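Local coordinates for protein RNA-dependent RNA Polymerase (Bombyx mori cytoplasmic polyhedrosis virus, PDB 6TZ0) that copies the double-stranded RNA genome of the virus, making plus strands by fully conservative transcription and probably also the complementary minus strands that restore the genome, at residues L104-A109 with S198-L203; K136-R141 with F183-S188; G776-G781 with G843-Y848; F857-S862 with I1186-T1191. All blocks are in the same frame, centred on the assembly; numbering follows the deposited sequence.

Contact 1: residues L104-A109 with S198-L203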
loop_
_atom_site.group_PDB
_atom_site.type_symbol
_atom_site.label_atom_id
_atom_site.label_comp_id
_atom_site.label_asym_id
_atom_site.label_seq_id
_atom_site.Cartn_x
_atom_site.Cartn_y
_atom_site.Cartn_z
ATOM N N LEU A 104 -25.108 -2.007 6.967
ATOM C CA LEU A 104 -26.443 -1.421 6.919
ATOM C C LEU A 104 -27.490 -2.477 7.249
ATOM O O LEU A 104 -27.681 -3.433 6.491
ATOM C CB LEU A 104 -26.676 -0.803 5.541
ATOM C CG LEU A 104 -27.835 0.139 5.196
ATOM C CD1 LEU A 104 -29.025 -0.616 4.705
ATOM C CD2 LEU A 104 -28.238 0.951 6.408
ATOM N N VAL A 105 -28.156 -2.307 8.386
ATOM C CA VAL A 105 -29.276 -3.155 8.779
ATOM C C VAL A 105 -30.478 -2.797 7.910
ATOM O O VAL A 105 -30.604 -1.665 7.439
ATOM C CB VAL A 105 -29.552 -2.963 10.287
ATOM C CG1 VAL A 105 -30.633 -3.886 10.821
ATOM C CG2 VAL A 105 -28.289 -3.173 11.068
ATOM N N THR A 106 -31.341 -3.774 7.642
ATOM C CA THR A 106 -32.533 -3.546 6.834
ATOM C C THR A 106 -33.643 -2.940 7.690
ATOM O O THR A 106 -34.017 -3.506 8.722
ATOM C CB THR A 106 -32.991 -4.856 6.203
ATOM O OG1 THR A 106 -31.926 -5.394 5.415
ATOM C CG2 THR A 106 -34.183 -4.624 5.308
ATOM N N PHE A 107 -34.160 -1.789 7.262
ATOM C CA PHE A 107 -35.291 -1.135 7.909
ATOM C C PHE A 107 -36.019 -0.291 6.868
ATOM O O PHE A 107 -35.602 -0.207 5.712
ATOM C CB PHE A 107 -34.845 -0.314 9.130
ATOM C CG PHE A 107 -33.768 0.697 8.838
ATOM C CD1 PHE A 107 -34.083 1.983 8.451
ATOM C CD2 PHE A 107 -32.437 0.362 8.981
ATOM C CE1 PHE A 107 -33.094 2.900 8.189
ATOM C CE2 PHE A 107 -31.444 1.276 8.714
ATOM C CZ PHE A 107 -31.776 2.546 8.317
ATOM N N ARG A 108 -37.123 0.324 7.280
ATOM C CA ARG A 108 -37.903 1.167 6.383
ATOM C C ARG A 108 -37.214 2.512 6.202
ATOM O O ARG A 108 -36.749 3.118 7.168
ATOM C CB ARG A 108 -39.319 1.350 6.928
ATOM C CG ARG A 108 -40.241 2.146 6.023
ATOM C CD ARG A 108 -41.648 2.214 6.573
ATOM N NE ARG A 108 -41.703 2.904 7.856
ATOM C CZ ARG A 108 -41.817 4.219 7.998
ATOM N NH1 ARG A 108 -41.901 5.005 6.936
ATOM N NH2 ARG A 108 -41.854 4.746 9.209
ATOM N N ALA A 109 -37.153 2.978 4.951
ATOM C CA ALA A 109 -36.279 4.092 4.587
ATOM C C ALA A 109 -36.726 5.420 5.193
ATOM O O ALA A 109 -35.903 6.327 5.357
ATOM C CB ALA A 109 -36.201 4.213 3.067
ATOM N N SER A 198 -41.643 4.027 1.987
ATOM C CA SER A 198 -42.074 2.771 2.590
ATOM C C SER A 198 -41.168 1.612 2.191
ATOM O O SER A 198 -41.343 0.488 2.672
ATOM C CB SER A 198 -43.520 2.483 2.197
ATOM O OG SER A 198 -43.629 2.315 0.797
ATOM N N VAL A 199 -40.189 1.867 1.321
ATOM C CA VAL A 199 -39.357 0.792 0.804
ATOM C C VAL A 199 -38.206 0.532 1.780
ATOM O O VAL A 199 -37.920 1.345 2.668
ATOM C CB VAL A 199 -38.863 1.165 -0.606
ATOM C CG1 VAL A 199 -37.671 2.112 -0.556
ATOM C CG2 VAL A 199 -38.600 -0.059 -1.457
ATOM N N ALA A 200 -37.559 -0.625 1.635
ATOM C CA ALA A 200 -36.503 -1.031 2.553
ATOM C C ALA A 200 -35.225 -0.231 2.335
ATOM O O ALA A 200 -35.052 0.451 1.326
ATOM C CB ALA A 200 -36.198 -2.518 2.398
ATOM N N SER A 201 -34.317 -0.336 3.306
ATOM C CA SER A 201 -33.103 0.473 3.282
ATOM C C SER A 201 -32.027 -0.150 2.404
ATOM O O SER A 201 -31.303 0.561 1.700
ATOM C CB SER A 201 -32.589 0.660 4.703
ATOM O OG SER A 201 -32.261 -0.592 5.270
ATOM N N ILE A 202 -31.907 -1.482 2.428
ATOM C CA ILE A 202 -30.899 -2.186 1.635
ATOM C C ILE A 202 -31.357 -2.409 0.202
ATOM O O ILE A 202 -30.611 -2.963 -0.615
ATOM C CB ILE A 202 -30.570 -3.486 2.399
ATOM C CG1 ILE A 202 -29.222 -4.082 1.975
ATOM C CG2 ILE A 202 -31.688 -4.491 2.207
ATOM C CD1 ILE A 202 -28.044 -3.169 2.187
ATOM N N LEU A 203 -32.553 -1.945 -0.135
ATOM C CA LEU A 203 -33.138 -2.210 -1.446
ATOM C C LEU A 203 -32.411 -1.590 -2.649
ATOM O O LEU A 203 -32.475 -2.200 -3.730
ATOM C CB LEU A 203 -34.615 -1.793 -1.377
ATOM C CG LEU A 203 -35.697 -2.256 -2.353
ATOM C CD1 LEU A 203 -35.781 -1.399 -3.579
ATOM C CD2 LEU A 203 -35.470 -3.707 -2.733
#
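Ser201 packs under the ring of Phe107, its CB 4.0 Å from the ring centroid and almost on the ring normal, which makes a CH-pi contact over the middle of one face. The hydroxyl of the same serine is held by backbone. With chi1 at 62°, OG falls between its own backbone N and carbonyl carbon; from there it donates to Val105 O at 2.9 Å, in the carbonyl plane and on a lone pair, while Phe107 N donates to OG at 3.0 Å. One bond given and one received should fix the rotation of this buried group. The Phe107 ring also makes an edge-to-face contact with Tyr81. The two loops join through a single beta bridge, Arg108 with Ala200, inside the N-terminal region of this reovirus-family polymerase, and Val199 lies about 8 Å, side chain to side chain, from the ATP-binding residue Asn195. At the bridge, Ala109 N donates to Val199 O at 2.9 Å; the return bond, Ser201 N to Phe107 O, is weak. Beyond Ser201, Leu104 and Ile202 lie alongside each other, running in opposite senses, with their CD1 atoms 3.7 Å apart. Thr106 crosses Ile202 at about a right angle, with its CG2 4.0 Å from Ile202 CG2, and its OG1 is hydrogen-bonded to Ala238 O. At the far end the CG of Arg108 passes 3.9 Å from Ser198 CA before its guanidinium leaves to pair with Glu80.

Contact 2: residues K136-R141 with F183-S188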
loop_
_atom_site.group_PDB
_atom_site.type_symbol
_atom_site.label_atom_id
_atom_site.label_comp_id
_atom_site.label_asym_id
_atom_site.label_seq_id
_atom_site.Cartn_x
_atom_site.Cartn_y
_atom_site.Cartn_z
ATOM N N LYS A 136 -23.256 5.920 0.713
ATOM C CA LYS A 136 -22.392 4.754 0.558
ATOM C C LYS A 136 -22.967 3.683 -0.356
ATOM O O LYS A 136 -22.222 2.785 -0.759
ATOM C CB LYS A 136 -22.094 4.125 1.921
ATOM C CG LYS A 136 -21.281 4.984 2.860
ATOM C CD LYS A 136 -19.861 5.136 2.370
ATOM C CE LYS A 136 -19.003 5.824 3.405
ATOM N NZ LYS A 136 -19.401 7.241 3.567
ATOM N N GLN A 137 -24.252 3.741 -0.696
ATOM C CA GLN A 137 -24.834 2.689 -1.513
ATOM C C GLN A 137 -24.761 2.948 -3.009
ATOM O O GLN A 137 -24.858 1.990 -3.779
ATOM C CB GLN A 137 -26.292 2.436 -1.124
ATOM C CG GLN A 137 -26.456 1.702 0.183
ATOM C CD GLN A 137 -27.900 1.359 0.468
ATOM O OE1 GLN A 137 -28.795 1.738 -0.282
ATOM N NE2 GLN A 137 -28.136 0.630 1.550
ATOM N N ARG A 138 -24.601 4.189 -3.460
ATOM C CA ARG A 138 -24.525 4.407 -4.901
ATOM C C ARG A 138 -23.119 4.059 -5.387
ATOM O O ARG A 138 -22.143 4.762 -5.107
ATOM C CB ARG A 138 -24.981 5.815 -5.289
ATOM C CG ARG A 138 -24.307 7.015 -4.665
ATOM C CD ARG A 138 -24.999 8.274 -5.133
ATOM N NE ARG A 138 -24.826 8.538 -6.557
ATOM C CZ ARG A 138 -23.829 9.256 -7.060
ATOM N NH1 ARG A 138 -22.933 9.790 -6.247
ATOM N NH2 ARG A 138 -23.742 9.459 -8.365
ATOM N N LYS A 139 -23.016 2.922 -6.072
ATOM C CA LYS A 139 -21.756 2.386 -6.586
ATOM C C LYS A 139 -22.030 1.924 -8.009
ATOM O O LYS A 139 -22.309 0.749 -8.237
ATOM C CB LYS A 139 -21.264 1.231 -5.730
ATOM C CG LYS A 139 -20.811 1.600 -4.362
ATOM C CD LYS A 139 -20.421 0.364 -3.620
ATOM C CE LYS A 139 -19.973 0.726 -2.240
ATOM N NZ LYS A 139 -18.690 1.480 -2.286
ATOM N N SER A 140 -21.929 2.831 -8.962
ATOM C CA SER A 140 -22.226 2.502 -10.344
ATOM C C SER A 140 -21.024 2.831 -11.209
ATOM O O SER A 140 -20.370 3.859 -11.016
ATOM C CB SER A 140 -23.458 3.243 -10.829
ATOM O OG SER A 140 -23.226 4.635 -10.860
ATOM N N ARG A 141 -20.738 1.953 -12.161
ATOM C CA ARG A 141 -19.521 2.102 -12.939
ATOM C C ARG A 141 -19.705 2.987 -14.166
ATOM O O ARG A 141 -18.827 3.799 -14.471
ATOM C CB ARG A 141 -18.992 0.726 -13.344
ATOM C CG ARG A 141 -17.624 0.774 -14.004
ATOM C CD ARG A 141 -17.083 -0.602 -14.277
ATOM N NE ARG A 141 -16.729 -1.319 -13.063
ATOM C CZ ARG A 141 -15.540 -1.256 -12.478
ATOM N NH1 ARG A 141 -14.575 -0.516 -12.997
ATOM N NH2 ARG A 141 -15.313 -1.947 -11.376
ATOM N N PHE A 183 -36.696 5.048 -6.078
ATOM C CA PHE A 183 -35.596 5.914 -5.691
ATOM C C PHE A 183 -34.875 6.334 -6.961
ATOM O O PHE A 183 -35.144 5.818 -8.047
ATOM C CB PHE A 183 -34.649 5.216 -4.701
ATOM C CG PHE A 183 -34.189 3.858 -5.155
ATOM C CD1 PHE A 183 -33.085 3.712 -5.977
ATOM C CD2 PHE A 183 -34.869 2.723 -4.755
ATOM C CE1 PHE A 183 -32.682 2.471 -6.398
ATOM C CE2 PHE A 183 -34.463 1.480 -5.177
ATOM C CZ PHE A 183 -33.373 1.356 -5.999
ATOM N N TYR A 184 -33.945 7.267 -6.806
ATOM C CA TYR A 184 -33.076 7.681 -7.899
ATOM C C TYR A 184 -31.847 8.333 -7.289
ATOM O O TYR A 184 -31.821 8.663 -6.103
ATOM C CB TYR A 184 -33.790 8.628 -8.872
ATOM C CG TYR A 184 -34.193 9.965 -8.292
ATOM C CD1 TYR A 184 -35.380 10.108 -7.581
ATOM C CD2 TYR A 184 -33.414 11.093 -8.500
ATOM C CE1 TYR A 184 -35.754 11.320 -7.061
ATOM C CE2 TYR A 184 -33.780 12.314 -7.984
ATOM C CZ TYR A 184 -34.953 12.422 -7.266
ATOM O OH TYR A 184 -35.324 13.641 -6.754
ATOM N N GLU A 185 -30.830 8.523 -8.114
ATOM C CA GLU A 185 -29.620 9.201 -7.689
ATOM C C GLU A 185 -29.426 10.467 -8.507
ATOM O O GLU A 185 -29.889 10.570 -9.645
ATOM C CB GLU A 185 -28.393 8.291 -7.819
ATOM C CG GLU A 185 -28.068 7.847 -9.228
ATOM C CD GLU A 185 -26.873 6.920 -9.270
ATOM O OE1 GLU A 185 -26.309 6.643 -8.196
ATOM O OE2 GLU A 185 -26.497 6.463 -10.369
ATOM N N SER A 186 -28.744 11.435 -7.907
ATOM C CA SER A 186 -28.427 12.680 -8.574
ATOM C C SER A 186 -26.934 12.939 -8.417
ATOM O O SER A 186 -26.416 12.897 -7.290
ATOM C CB SER A 186 -29.219 13.841 -7.986
ATOM O OG SER A 186 -28.781 14.088 -6.668
ATOM N N PRO A 187 -26.212 13.205 -9.505
ATOM C CA PRO A 187 -24.804 13.597 -9.364
ATOM C C PRO A 187 -24.623 15.004 -8.827
ATOM O O PRO A 187 -23.513 15.344 -8.398
ATOM C CB PRO A 187 -24.262 13.468 -10.792
ATOM C CG PRO A 187 -25.456 13.647 -11.659
ATOM C CD PRO A 187 -26.609 13.048 -10.914
ATOM N N SER A 188 -25.670 15.832 -8.837
ATOM C CA SER A 188 -25.568 17.168 -8.263
ATOM C C SER A 188 -25.522 17.127 -6.742
ATOM O O SER A 188 -24.802 17.916 -6.124
ATOM C CB SER A 188 -26.738 18.028 -8.731
ATOM O OG SER A 188 -27.960 17.547 -8.209
#
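Arg138 and Glu185 both start with CG wedged between the backbone N and the carbonyl carbon, chi1 56° and 63°, and both have CB pointing toward the opposite segment. They tie the loop between helices 121-134 and 145-160 to the first strand of a two-stranded antiparallel hairpin, 183-186 with 191-194, in the N-terminal part of the polymerase. The same strand carries the ATP-binding residue Tyr184, and the Glu185 side chain comes within about 8 Å of that of Arg147 from the same site. The bridge has a single close pair: Arg138 NE donates to Glu185 OE1 at 2.9 Å. The guanidinium and carboxylate planes stand 73° apart, and NE meets OE1 from above the carboxylate plane; the two groups do not form a flat, two-pronged pair. Relative to the arginine, OE1 lies near the edge of the guanidinium, tilted a little from its plane. Ser186 O sits over one guanidinium face, its distance to Arg138 CZ being 4.5 Å. Arg138 NH1 has a further ion pair with Asp190 that is long and weak. The second oxygen of Glu185, OE2, lies close to OD1 of Asp144, a like-charge neighbour that might raise the proton affinity of either carboxylate. Ser140 OG stands 3.8 Å from that same Glu185 OE2, but makes its hydrogen bond to Ala143 O.

Contact 3: residues G776-G781 with G843-Y848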
loop_
_atom_site.group_PDB
_atom_site.type_symbol
_atom_site.label_atom_id
_atom_site.label_comp_id
_atom_site.label_asym_id
_atom_site.label_seq_id
_atom_site.Cartn_x
_atom_site.Cartn_y
_atom_site.Cartn_z
ATOM N N GLY A 776 -22.430 -14.763 -24.800
ATOM C CA GLY A 776 -23.402 -13.983 -24.053
ATOM C C GLY A 776 -22.772 -12.822 -23.317
ATOM O O GLY A 776 -23.395 -11.771 -23.149
ATOM N N LEU A 777 -21.519 -12.979 -22.908
ATOM C CA LEU A 777 -20.768 -11.873 -22.334
ATOM C C LEU A 777 -20.457 -10.808 -23.383
ATOM O O LEU A 777 -20.428 -9.611 -23.068
ATOM C CB LEU A 777 -19.511 -12.437 -21.679
ATOM C CG LEU A 777 -18.493 -11.600 -20.926
ATOM C CD1 LEU A 777 -18.047 -12.368 -19.721
ATOM C CD2 LEU A 777 -17.316 -11.431 -21.825
ATOM N N LYS A 778 -20.262 -11.219 -24.641
ATOM C CA LYS A 778 -20.101 -10.237 -25.712
ATOM C C LYS A 778 -21.395 -9.468 -25.952
ATOM O O LYS A 778 -21.374 -8.249 -26.171
ATOM C CB LYS A 778 -19.630 -10.910 -27.004
ATOM C CG LYS A 778 -19.269 -9.909 -28.101
ATOM C CD LYS A 778 -18.490 -10.543 -29.243
ATOM C CE LYS A 778 -19.374 -11.255 -30.246
ATOM N NZ LYS A 778 -20.073 -10.272 -31.108
ATOM N N MET A 779 -22.533 -10.159 -25.885
ATOM C CA MET A 779 -23.816 -9.474 -26.042
ATOM C C MET A 779 -24.093 -8.529 -24.877
ATOM O O MET A 779 -24.629 -7.429 -25.073
ATOM C CB MET A 779 -24.942 -10.493 -26.194
ATOM C CG MET A 779 -26.279 -9.871 -26.528
ATOM S SD MET A 779 -27.540 -11.081 -26.914
ATOM C CE MET A 779 -26.976 -11.601 -28.525
ATOM N N LEU A 780 -23.702 -8.928 -23.666
ATOM C CA LEU A 780 -23.893 -8.086 -22.490
ATOM C C LEU A 780 -23.045 -6.823 -22.567
ATOM O O LEU A 780 -23.520 -5.729 -22.236
ATOM C CB LEU A 780 -23.556 -8.885 -21.237
ATOM C CG LEU A 780 -23.766 -8.214 -19.892
ATOM C CD1 LEU A 780 -25.223 -7.879 -19.719
ATOM C CD2 LEU A 780 -23.314 -9.148 -18.815
ATOM N N GLY A 781 -21.797 -6.950 -23.019
ATOM C CA GLY A 781 -20.973 -5.772 -23.226
ATOM C C GLY A 781 -21.466 -4.873 -24.344
ATOM O O GLY A 781 -21.358 -3.644 -24.247
ATOM N N GLY A 843 -15.078 2.747 -29.847
ATOM C CA GLY A 843 -15.347 1.774 -28.812
ATOM C C GLY A 843 -14.365 0.623 -28.819
ATOM O O GLY A 843 -14.030 0.095 -27.753
ATOM N N GLU A 844 -13.899 0.252 -30.017
ATOM C CA GLU A 844 -13.007 -0.889 -30.263
ATOM C C GLU A 844 -13.596 -2.184 -29.712
ATOM O O GLU A 844 -12.925 -2.972 -29.046
ATOM C CB GLU A 844 -11.606 -0.643 -29.700
ATOM C CG GLU A 844 -10.837 0.452 -30.391
ATOM C CD GLU A 844 -9.461 0.644 -29.804
ATOM O OE1 GLU A 844 -9.146 -0.027 -28.802
ATOM O OE2 GLU A 844 -8.697 1.475 -30.334
ATOM N N TYR A 845 -14.861 -2.396 -29.999
ATOM C CA TYR A 845 -15.563 -3.549 -29.479
ATOM C C TYR A 845 -15.753 -4.584 -30.588
ATOM O O TYR A 845 -15.838 -4.217 -31.763
ATOM C CB TYR A 845 -16.918 -3.114 -28.906
ATOM C CG TYR A 845 -17.611 -4.149 -28.081
ATOM C CD1 TYR A 845 -17.182 -4.421 -26.795
ATOM C CD2 TYR A 845 -18.685 -4.858 -28.582
ATOM C CE1 TYR A 845 -17.790 -5.370 -26.039
ATOM C CE2 TYR A 845 -19.310 -5.809 -27.827
ATOM C CZ TYR A 845 -18.856 -6.056 -26.556
ATOM O OH TYR A 845 -19.463 -7.004 -25.789
ATOM N N PRO A 846 -15.752 -5.881 -30.262
ATOM C CA PRO A 846 -15.979 -6.901 -31.294
ATOM C C PRO A 846 -17.377 -6.836 -31.889
ATOM O O PRO A 846 -18.371 -6.688 -31.179
ATOM C CB PRO A 846 -15.758 -8.215 -30.538
ATOM C CG PRO A 846 -14.866 -7.852 -29.434
ATOM C CD PRO A 846 -15.263 -6.484 -29.012
ATOM N N ALA A 847 -17.440 -6.964 -33.206
ATOM C CA ALA A 847 -18.648 -6.689 -33.965
ATOM C C ALA A 847 -19.374 -7.962 -34.380
ATOM O O ALA A 847 -18.804 -9.051 -34.425
ATOM C CB ALA A 847 -18.319 -5.856 -35.206
ATOM N N TYR A 848 -20.651 -7.795 -34.680
ATOM C CA TYR A 848 -21.511 -8.828 -35.243
ATOM C C TYR A 848 -21.433 -8.780 -36.765
ATOM O O TYR A 848 -20.879 -7.830 -37.321
ATOM C CB TYR A 848 -22.935 -8.615 -34.727
ATOM C CG TYR A 848 -23.120 -8.983 -33.279
ATOM C CD1 TYR A 848 -23.423 -10.284 -32.913
ATOM C CD2 TYR A 848 -22.969 -8.035 -32.278
ATOM C CE1 TYR A 848 -23.586 -10.632 -31.598
ATOM C CE2 TYR A 848 -23.133 -8.372 -30.954
ATOM C CZ TYR A 848 -23.440 -9.672 -30.623
ATOM O OH TYR A 848 -23.601 -10.019 -29.309
#
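Tyr845 reaches helix 774-786 with its hydroxyl, modelled as donating to Lys778 O at a separation too short to be taken literally at this resolution; the carbonyl oxygen lies at the ring edge, in the ring plane. Here the loop between strands 827-831 and 867-868 is packed against that helix. The ring gets there with CG anti to its backbone N (chi1 -167°), and the CD of Pro846, next in sequence, rests over one ring face near the rim. Pro846 then turns to the lysine itself, CB 3.8 Å from Lys778 CD. At Ala847 only the backbone comes near, O being 3.8 Å from Lys778 NZ. Tyr848 closes the walk. Lys778, bent at chi3 and chi4, brings NZ over the centre of the Tyr848 ring, 3.4 Å from the centroid and 11° off its normal, a cation-pi contact made tip to tip. The phenol oxygen of Tyr848 lies farther along the helix, 3.4 Å from Met779 CB, with the two side chains crossing at about a right angle, and Phe12 meets the ring edge-to-face. Lys778 NZ also forms a salt bridge with Asp860. A buried ammonium with an aromatic face and a carboxylate as neighbours is thus likely to stay charged.

Contact 4: residues F857-S862 with I1186-T1191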
loop_
_atom_site.group_PDB
_atom_site.type_symbol
_atom_site.label_atom_id
_atom_site.label_comp_id
_atom_site.label_asym_id
_atom_site.label_seq_id
_atom_site.Cartn_x
_atom_site.Cartn_y
_atom_site.Cartn_z
ATOM N N PHE A 857 -22.054 -11.820 -45.457
ATOM C CA PHE A 857 -21.884 -11.202 -44.156
ATOM C C PHE A 857 -20.413 -11.175 -43.780
ATOM O O PHE A 857 -19.642 -12.055 -44.166
ATOM C CB PHE A 857 -22.685 -11.955 -43.092
ATOM C CG PHE A 857 -24.161 -11.761 -43.208
ATOM C CD1 PHE A 857 -24.782 -10.709 -42.563
ATOM C CD2 PHE A 857 -24.920 -12.600 -44.000
ATOM C CE1 PHE A 857 -26.137 -10.517 -42.676
ATOM C CE2 PHE A 857 -26.277 -12.411 -44.123
ATOM C CZ PHE A 857 -26.886 -11.367 -43.459
ATOM N N THR A 858 -20.031 -10.155 -43.019
ATOM C CA THR A 858 -18.725 -10.158 -42.389
ATOM C C THR A 858 -18.713 -11.149 -41.225
ATOM O O THR A 858 -19.723 -11.761 -40.877
ATOM C CB THR A 858 -18.352 -8.758 -41.907
ATOM O OG1 THR A 858 -19.272 -8.339 -40.895
ATOM C CG2 THR A 858 -18.397 -7.770 -43.057
ATOM N N GLU A 859 -17.551 -11.308 -40.615
ATOM C CA GLU A 859 -17.380 -12.344 -39.610
ATOM C C GLU A 859 -17.800 -11.868 -38.227
ATOM O O GLU A 859 -17.547 -10.724 -37.841
ATOM C CB GLU A 859 -15.927 -12.812 -39.606
ATOM C CG GLU A 859 -15.605 -13.650 -40.830
ATOM C CD GLU A 859 -14.137 -13.941 -40.979
ATOM O OE1 GLU A 859 -13.332 -13.297 -40.276
ATOM O OE2 GLU A 859 -13.790 -14.824 -41.791
ATOM N N ASP A 860 -18.470 -12.755 -37.493
ATOM C CA ASP A 860 -18.830 -12.520 -36.098
ATOM C C ASP A 860 -17.543 -12.515 -35.291
ATOM O O ASP A 860 -16.977 -13.572 -35.007
ATOM C CB ASP A 860 -19.792 -13.599 -35.612
ATOM C CG ASP A 860 -20.437 -13.266 -34.276
ATOM O OD1 ASP A 860 -20.160 -12.192 -33.705
ATOM O OD2 ASP A 860 -21.229 -14.099 -33.795
ATOM N N GLU A 861 -17.078 -11.322 -34.930
ATOM C CA GLU A 861 -15.745 -11.171 -34.366
ATOM C C GLU A 861 -15.695 -11.753 -32.964
ATOM O O GLU A 861 -16.499 -11.398 -32.099
ATOM C CB GLU A 861 -15.334 -9.705 -34.354
ATOM C CG GLU A 861 -15.198 -9.111 -35.734
ATOM C CD GLU A 861 -14.722 -7.680 -35.712
ATOM O OE1 GLU A 861 -14.580 -7.118 -34.610
ATOM O OE2 GLU A 861 -14.495 -7.112 -36.798
ATOM N N SER A 862 -14.754 -12.661 -32.751
ATOM C CA SER A 862 -14.728 -13.478 -31.557
ATOM C C SER A 862 -14.126 -12.696 -30.398
ATOM O O SER A 862 -13.779 -11.521 -30.512
ATOM C CB SER A 862 -13.955 -14.767 -31.829
ATOM O OG SER A 862 -13.950 -15.612 -30.698
ATOM N N ILE A 1186 -7.097 -15.782 -37.979
ATOM C CA ILE A 1186 -7.516 -17.036 -37.370
ATOM C C ILE A 1186 -8.059 -16.803 -35.964
ATOM O O ILE A 1186 -9.077 -17.390 -35.588
ATOM C CB ILE A 1186 -6.365 -18.055 -37.413
ATOM C CG1 ILE A 1186 -6.160 -18.507 -38.856
ATOM C CG2 ILE A 1186 -6.664 -19.270 -36.571
ATOM C CD1 ILE A 1186 -4.864 -19.207 -39.096
ATOM N N LEU A 1187 -7.439 -15.904 -35.190
ATOM C CA LEU A 1187 -8.013 -15.562 -33.886
ATOM C C LEU A 1187 -9.322 -14.791 -34.005
ATOM O O LEU A 1187 -10.178 -14.893 -33.123
ATOM C CB LEU A 1187 -7.044 -14.736 -33.051
ATOM C CG LEU A 1187 -5.820 -15.353 -32.397
ATOM C CD1 LEU A 1187 -5.049 -14.241 -31.742
ATOM C CD2 LEU A 1187 -6.228 -16.386 -31.374
ATOM N N ARG A 1188 -9.495 -14.015 -35.076
ATOM C CA ARG A 1188 -10.676 -13.169 -35.198
ATOM C C ARG A 1188 -11.930 -13.980 -35.515
ATOM O O ARG A 1188 -13.040 -13.552 -35.181
ATOM C CB ARG A 1188 -10.395 -12.100 -36.262
ATOM C CG ARG A 1188 -11.458 -11.046 -36.530
ATOM C CD ARG A 1188 -12.210 -11.356 -37.799
ATOM N NE ARG A 1188 -13.151 -10.306 -38.165
ATOM C CZ ARG A 1188 -12.854 -9.273 -38.941
ATOM N NH1 ARG A 1188 -11.638 -9.150 -39.448
ATOM N NH2 ARG A 1188 -13.779 -8.368 -39.223
ATOM N N SER A 1189 -11.786 -15.155 -36.116
ATOM C CA SER A 1189 -12.919 -15.894 -36.668
ATOM C C SER A 1189 -12.883 -17.358 -36.267
ATOM O O SER A 1189 -12.962 -18.252 -37.108
ATOM C CB SER A 1189 -12.943 -15.769 -38.182
ATOM O OG SER A 1189 -11.807 -16.378 -38.754
ATOM N N ILE A 1190 -12.759 -17.632 -34.967
ATOM C CA ILE A 1190 -12.686 -19.017 -34.511
ATOM C C ILE A 1190 -14.067 -19.662 -34.546
ATOM O O ILE A 1190 -14.196 -20.890 -34.629
ATOM C CB ILE A 1190 -12.070 -19.077 -33.103
ATOM C CG1 ILE A 1190 -10.842 -18.199 -33.068
ATOM C CG2 ILE A 1190 -11.590 -20.483 -32.766
ATOM C CD1 ILE A 1190 -10.213 -18.088 -31.749
ATOM N N THR A 1191 -15.120 -18.841 -34.515
ATOM C CA THR A 1191 -16.477 -19.357 -34.365
ATOM C C THR A 1191 -16.954 -20.089 -35.612
ATOM O O THR A 1191 -17.771 -21.011 -35.522
ATOM C CB THR A 1191 -17.431 -18.218 -34.036
ATOM O OG1 THR A 1191 -17.431 -17.277 -35.113
ATOM C CG2 THR A 1191 -16.986 -17.517 -32.785
#
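Ser862 N donates to Arg1188 O at 3.1 Å, with an N-H...O angle of 159°, so the extended 857-862 loop takes up a carbonyl of the last residue of helix 1174-1188. Glu859, Glu861 and Arg1188 form a salt-bridge network joining the loop before strand 867-868 to this helix end, in the C-terminal part of the polymerase. The arginine leaves the helix with a bend at chi2 (-103°) that swings its CD round toward the loop. Its NH2 then pairs with Glu861 OE2 at 2.8 Å, the carboxylate turned 83° from the guanidinium plane, and Glu861 CG lies 3.4 Å from Arg1188 NE. Glu859 contributes a longer ion pair, OE1 to Arg1188 NE at 3.7 Å. That oxygen stands clear of the guanidinium plane, so the attraction is electrostatic rather than a hydrogen bond. The other oxygen of Glu861, OE1, is taken by Lys871 and by Ala847 N; a carboxylate with this many donors is probably ionised. Past the helix end, Thr1191 CG2 lies 4.1 Å from Ser862 OG. The carboxylate carbon CD of Glu859 lies 3.5 Å from CB of Ser1189, whose OG is hydrogen-bonded to His1185 O.

Overall arrangement
The four contacts fall into two touching pairs. Contact 2 is nested along the chain inside the loop closed by contact 1; their centres are 16 Å apart, and Gln137 NE2 probably bonds Ser201 O at 3.2 Å, while Leu203 packs on Phe183. Both lie beside the ATP site of the N-terminal region, contact 2 including its residue Tyr184. Contacts 3 and 4 have centres 12 Å apart and are joined by the Lys778-Asp860 salt bridge and by a probable hydrogen bond from Glu861 N to Ala847 O. That second pair lies away from the known nucleotide and metal sites. Between the pairs the closest approach is contacts 2 and 3, nearest atoms about 11 Å apart.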